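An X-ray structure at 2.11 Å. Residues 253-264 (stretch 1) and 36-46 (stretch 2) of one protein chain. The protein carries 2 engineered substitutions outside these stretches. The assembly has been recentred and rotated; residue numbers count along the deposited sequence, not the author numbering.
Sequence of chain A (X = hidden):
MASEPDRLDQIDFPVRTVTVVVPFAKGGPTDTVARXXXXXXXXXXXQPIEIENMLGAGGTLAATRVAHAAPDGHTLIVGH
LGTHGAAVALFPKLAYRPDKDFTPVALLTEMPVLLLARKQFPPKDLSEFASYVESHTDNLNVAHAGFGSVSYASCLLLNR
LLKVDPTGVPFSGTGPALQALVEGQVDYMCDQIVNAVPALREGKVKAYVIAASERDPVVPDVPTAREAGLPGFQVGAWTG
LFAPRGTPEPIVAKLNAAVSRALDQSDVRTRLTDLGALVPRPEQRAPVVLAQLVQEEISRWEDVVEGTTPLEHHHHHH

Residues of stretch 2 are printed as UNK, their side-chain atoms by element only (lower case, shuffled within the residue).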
# COMPACT_ATOMS: atom_id res chain seq x y z
N ALA A 253 19.65 3.34 -12.54
CA ALA A 253 20.68 2.58 -11.75
C ALA A 253 21.05 3.37 -10.48
O ALA A 253 21.10 2.78 -9.40
CB ALA A 253 21.88 2.29 -12.61
N LYS A 254 21.24 4.69 -10.62
CA LYS A 254 21.69 5.59 -9.53
C LYS A 254 20.56 5.75 -8.51
O LYS A 254 20.86 5.79 -7.31
CB LYS A 254 22.14 6.93 -10.12
CG LYS A 254 22.65 7.95 -9.12
CD LYS A 254 23.84 8.74 -9.63
CE LYS A 254 23.90 10.16 -9.12
NZ LYS A 254 24.31 10.23 -7.70
N LEU A 255 19.31 5.87 -8.97
CA LEU A 255 18.16 6.00 -8.04
C LEU A 255 18.05 4.69 -7.29
O LEU A 255 17.94 4.71 -6.05
CB LEU A 255 16.88 6.31 -8.82
CG LEU A 255 16.78 7.75 -9.33
CD1 LEU A 255 15.58 7.93 -10.24
CD2 LEU A 255 16.73 8.73 -8.17
N ASN A 256 18.16 3.57 -8.01
CA ASN A 256 18.00 2.22 -7.43
C ASN A 256 19.04 2.00 -6.32
O ASN A 256 18.70 1.43 -5.26
CB ASN A 256 18.13 1.16 -8.52
CG ASN A 256 18.11 -0.23 -7.94
OD1 ASN A 256 19.16 -0.74 -7.59
ND2 ASN A 256 16.94 -0.79 -7.78
N ALA A 257 20.28 2.38 -6.58
CA ALA A 257 21.41 2.24 -5.64
C ALA A 257 21.14 3.17 -4.44
O ALA A 257 21.45 2.78 -3.31
CB ALA A 257 22.71 2.55 -6.34
N ALA A 258 20.57 4.35 -4.68
CA ALA A 258 20.21 5.32 -3.62
C ALA A 258 19.17 4.66 -2.70
O ALA A 258 19.28 4.76 -1.47
CB ALA A 258 19.72 6.61 -4.21
N VAL A 259 18.20 3.97 -3.28
CA VAL A 259 17.19 3.24 -2.47
C VAL A 259 17.94 2.18 -1.67
O VAL A 259 17.69 2.05 -0.46
CB VAL A 259 16.09 2.61 -3.33
CG1 VAL A 259 15.22 1.66 -2.53
CG2 VAL A 259 15.24 3.67 -4.00
N SER A 260 18.83 1.44 -2.33
CA SER A 260 19.52 0.29 -1.70
C SER A 260 20.29 0.77 -0.47
O SER A 260 20.17 0.14 0.59
CB SER A 260 20.42 -0.41 -2.66
OG SER A 260 20.66 -1.72 -2.21
N ARG A 261 21.05 1.86 -0.61
CA ARG A 261 21.91 2.40 0.48
C ARG A 261 21.02 2.97 1.59
O ARG A 261 21.40 2.84 2.78
CB ARG A 261 22.92 3.37 -0.15
CG ARG A 261 23.96 2.65 -0.99
CD ARG A 261 24.70 3.51 -2.00
NE ARG A 261 25.48 4.51 -1.29
CZ ARG A 261 26.69 4.32 -0.75
NH1 ARG A 261 27.31 3.15 -0.85
NH2 ARG A 261 27.27 5.31 -0.11
N ALA A 262 19.85 3.54 1.23
CA ALA A 262 18.84 4.07 2.18
C ALA A 262 18.26 2.93 3.03
O ALA A 262 18.15 3.09 4.28
CB ALA A 262 17.75 4.80 1.43
N LEU A 263 17.87 1.84 2.39
CA LEU A 263 17.35 0.61 3.04
C LEU A 263 18.39 0.04 4.03
O LEU A 263 17.98 -0.55 5.02
CB LEU A 263 17.00 -0.40 1.95
CG LEU A 263 15.80 -0.03 1.09
CD1 LEU A 263 15.55 -1.08 0.03
CD2 LEU A 263 14.57 0.18 1.97
N ASP A 264 19.69 0.25 3.78
CA ASP A 264 20.80 -0.22 4.65
C ASP A 264 20.98 0.67 5.88
O ASP A 264 21.70 0.23 6.77
CB ASP A 264 22.14 -0.21 3.91
CG ASP A 264 22.20 -1.23 2.80
OD1 ASP A 264 21.47 -2.25 2.91
OD2 ASP A 264 22.96 -0.98 1.84
N UNK A 36 10.43 8.26 4.83
CA UNK A 36 11.49 7.55 5.59
C UNK A 36 12.63 7.18 4.64
O UNK A 36 13.81 7.41 5.01
c UNK A 36 11.82 5.37 6.92
c UNK A 36 10.85 6.32 6.25
c UNK A 36 11.08 4.17 7.50
c UNK A 36 12.63 6.10 7.99
N UNK A 37 12.32 6.65 3.45
CA UNK A 37 13.37 6.16 2.52
C UNK A 37 13.98 7.34 1.74
O UNK A 37 15.24 7.44 1.67
c UNK A 37 13.86 4.72 0.54
c UNK A 37 12.86 5.02 1.63
c UNK A 37 12.58 3.78 2.48
c UNK A 37 11.71 2.75 1.84
N UNK A 38 13.16 8.24 1.19
CA UNK A 38 13.62 9.34 0.32
C UNK A 38 14.55 10.29 1.08
O UNK A 38 15.52 10.75 0.43
o UNK A 38 11.60 10.64 0.66
c UNK A 38 12.45 10.08 -0.35
c UNK A 38 11.69 9.14 -1.27
N UNK A 39 14.32 10.57 2.37
CA UNK A 39 15.23 11.42 3.18
C UNK A 39 16.65 10.81 3.18
O UNK A 39 17.61 11.57 2.93
c UNK A 39 14.73 11.62 4.59
N UNK A 40 16.78 9.49 3.35
CA UNK A 40 18.12 8.84 3.37
C UNK A 40 18.70 8.84 1.95
O UNK A 40 19.92 8.99 1.84
o UNK A 40 19.04 7.42 7.54
c UNK A 40 18.04 7.44 3.98
c UNK A 40 17.79 7.46 5.49
o UNK A 40 19.82 8.63 5.88
c UNK A 40 18.97 7.87 6.37
N UNK A 41 17.86 8.74 0.92
CA UNK A 41 18.28 8.69 -0.51
C UNK A 41 19.11 9.93 -0.88
O UNK A 41 20.04 9.79 -1.69
c UNK A 41 15.47 7.33 -4.19
s UNK A 41 14.98 7.02 -2.50
c UNK A 41 17.07 8.57 -1.44
c UNK A 41 16.59 7.14 -1.63
N UNK A 42 18.81 11.10 -0.31
CA UNK A 42 19.52 12.36 -0.62
C UNK A 42 21.04 12.20 -0.43
O UNK A 42 21.78 12.84 -1.17
c UNK A 42 18.95 13.49 0.22
N UNK A 43 21.49 11.35 0.50
CA UNK A 43 22.94 11.11 0.80
C UNK A 43 23.66 10.48 -0.40
O UNK A 43 24.85 10.77 -0.59
c UNK A 43 23.10 10.21 2.02
c UNK A 43 22.59 10.83 3.31
c UNK A 43 22.28 10.58 5.79
c UNK A 43 22.91 10.01 4.54
n UNK A 43 22.12 9.55 6.85
N UNK A 44 22.99 9.66 -1.20
CA UNK A 44 23.59 9.04 -2.41
C UNK A 44 23.44 9.99 -3.60
O UNK A 44 24.36 10.08 -4.41
c UNK A 44 23.00 7.65 -2.64
o UNK A 44 23.22 6.96 -1.43
c UNK A 44 23.63 6.90 -3.79
N UNK A 45 22.31 10.67 -3.72
CA UNK A 45 22.02 11.48 -4.93
C UNK A 45 22.77 12.81 -4.91
O UNK A 45 23.06 13.30 -6.00
c UNK A 45 19.68 10.41 -5.14
c UNK A 45 20.50 11.69 -5.03
c UNK A 45 20.15 9.55 -6.32
c UNK A 45 18.22 10.75 -5.28
N UNK A 46 23.03 13.41 -3.74
CA UNK A 46 23.71 14.71 -3.61
C UNK A 46 22.75 15.88 -3.80
O UNK A 46 23.21 17.04 -3.80
O HOH W 1 20.95 6.59 -0.53

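Position 36 carries four side-chain carbons, forked at the second, and stays out of reach of stretch 1; this is a leucine, Leu-36. Position 37 also has four carbons, but the fork lies at the first, with one arm two carbons long; the longer arm reaches Leu-263 and the shorter one Ala-262. This is the pattern of isoleucine. In Ile-37, CD1 lies 3.8 Å from Leu-263 CD2 and CG2 lies 4.0 Å from Ala-262 CB, so both arms of the branch meet apolar side chains of the other helix.

At position 38 a single carbon bears one oxygen and one carbon, and its CA-to-CB bond points away from stretch 1: Thr-38, whose hydroxyl is bonded just outside the stretch. Position 39 has one side-chain carbon, also directed away, and is Ala-39. Position 40 shows three carbons, the third carrying two oxygens. Its CB points toward stretch 1 and lies 3.7 Å from Ala-262 CB, but the end of the chain leads away. Two terminal oxygens beyond two methylene carbons make it a carboxylate, Glu-40.

Position 41 has an unbranched chain of two carbons, a sulfur and a final carbon, set as a knob among Leu-255, Ala-258, Val-259 and Ala-262; only methionine provides such a chain. In Met-41, CE is 3.7 Å from Val-259 CG2, while CG lies 4.0 Å from Ala-262 CB and 4.1 Å from Ala-258 CB; the flexible thioether thus reaches past the two small alanines to the larger side chains.

Position 42 has one carbon pointing away, hence Ala-42. Position 43 extends four carbons in a row to a nitrogen and makes no contact with stretch 1. It is Lys-43, and its NZ forms a salt bridge with Glu-40 OE1 at 2.7 Å, which pairs the two charges along their own helix.

At position 44 one carbon again carries an oxygen and a carbon, now facing stretch 1; CB is 3.8 Å from Ala-258 CB, and the oxygen lies near the edge of the Arg-261 guanidinium. The residue is Thr-44. Arg-261 NE donates a weak hydrogen bond to Thr-44 OG1 at 3.3 Å. A water lies 2.5 Å from Thr-44 OG1 and donates a hydrogen bond to Ala-258 O at 2.6 Å, linking the hydroxyl to the opposing backbone. Position 45 has four carbons forked at the second, the two tips reaching Leu-255 and Ala-258: Leu-45, with CD1 3.8 Å from Leu-255 CD2 and CD2 3.6 Å from Ala-258 CB. Position 46 has no side-chain atoms. It leaves the helix with positive phi, a conformation that favours glycine, and is Gly-46.

The two helices cross at 116°, their axes approaching to 8.0 Å. Ala-258 and Ala-262, one turn apart, present small methyl groups at this approach, where Ile-37, Met-41 and Leu-45 pack against them. Polar contacts gather around Thr-44, beside this apolar seam, and the contact buries 608 Å² in all.

Stretch 2 (36-46) LITAEMAKTLG
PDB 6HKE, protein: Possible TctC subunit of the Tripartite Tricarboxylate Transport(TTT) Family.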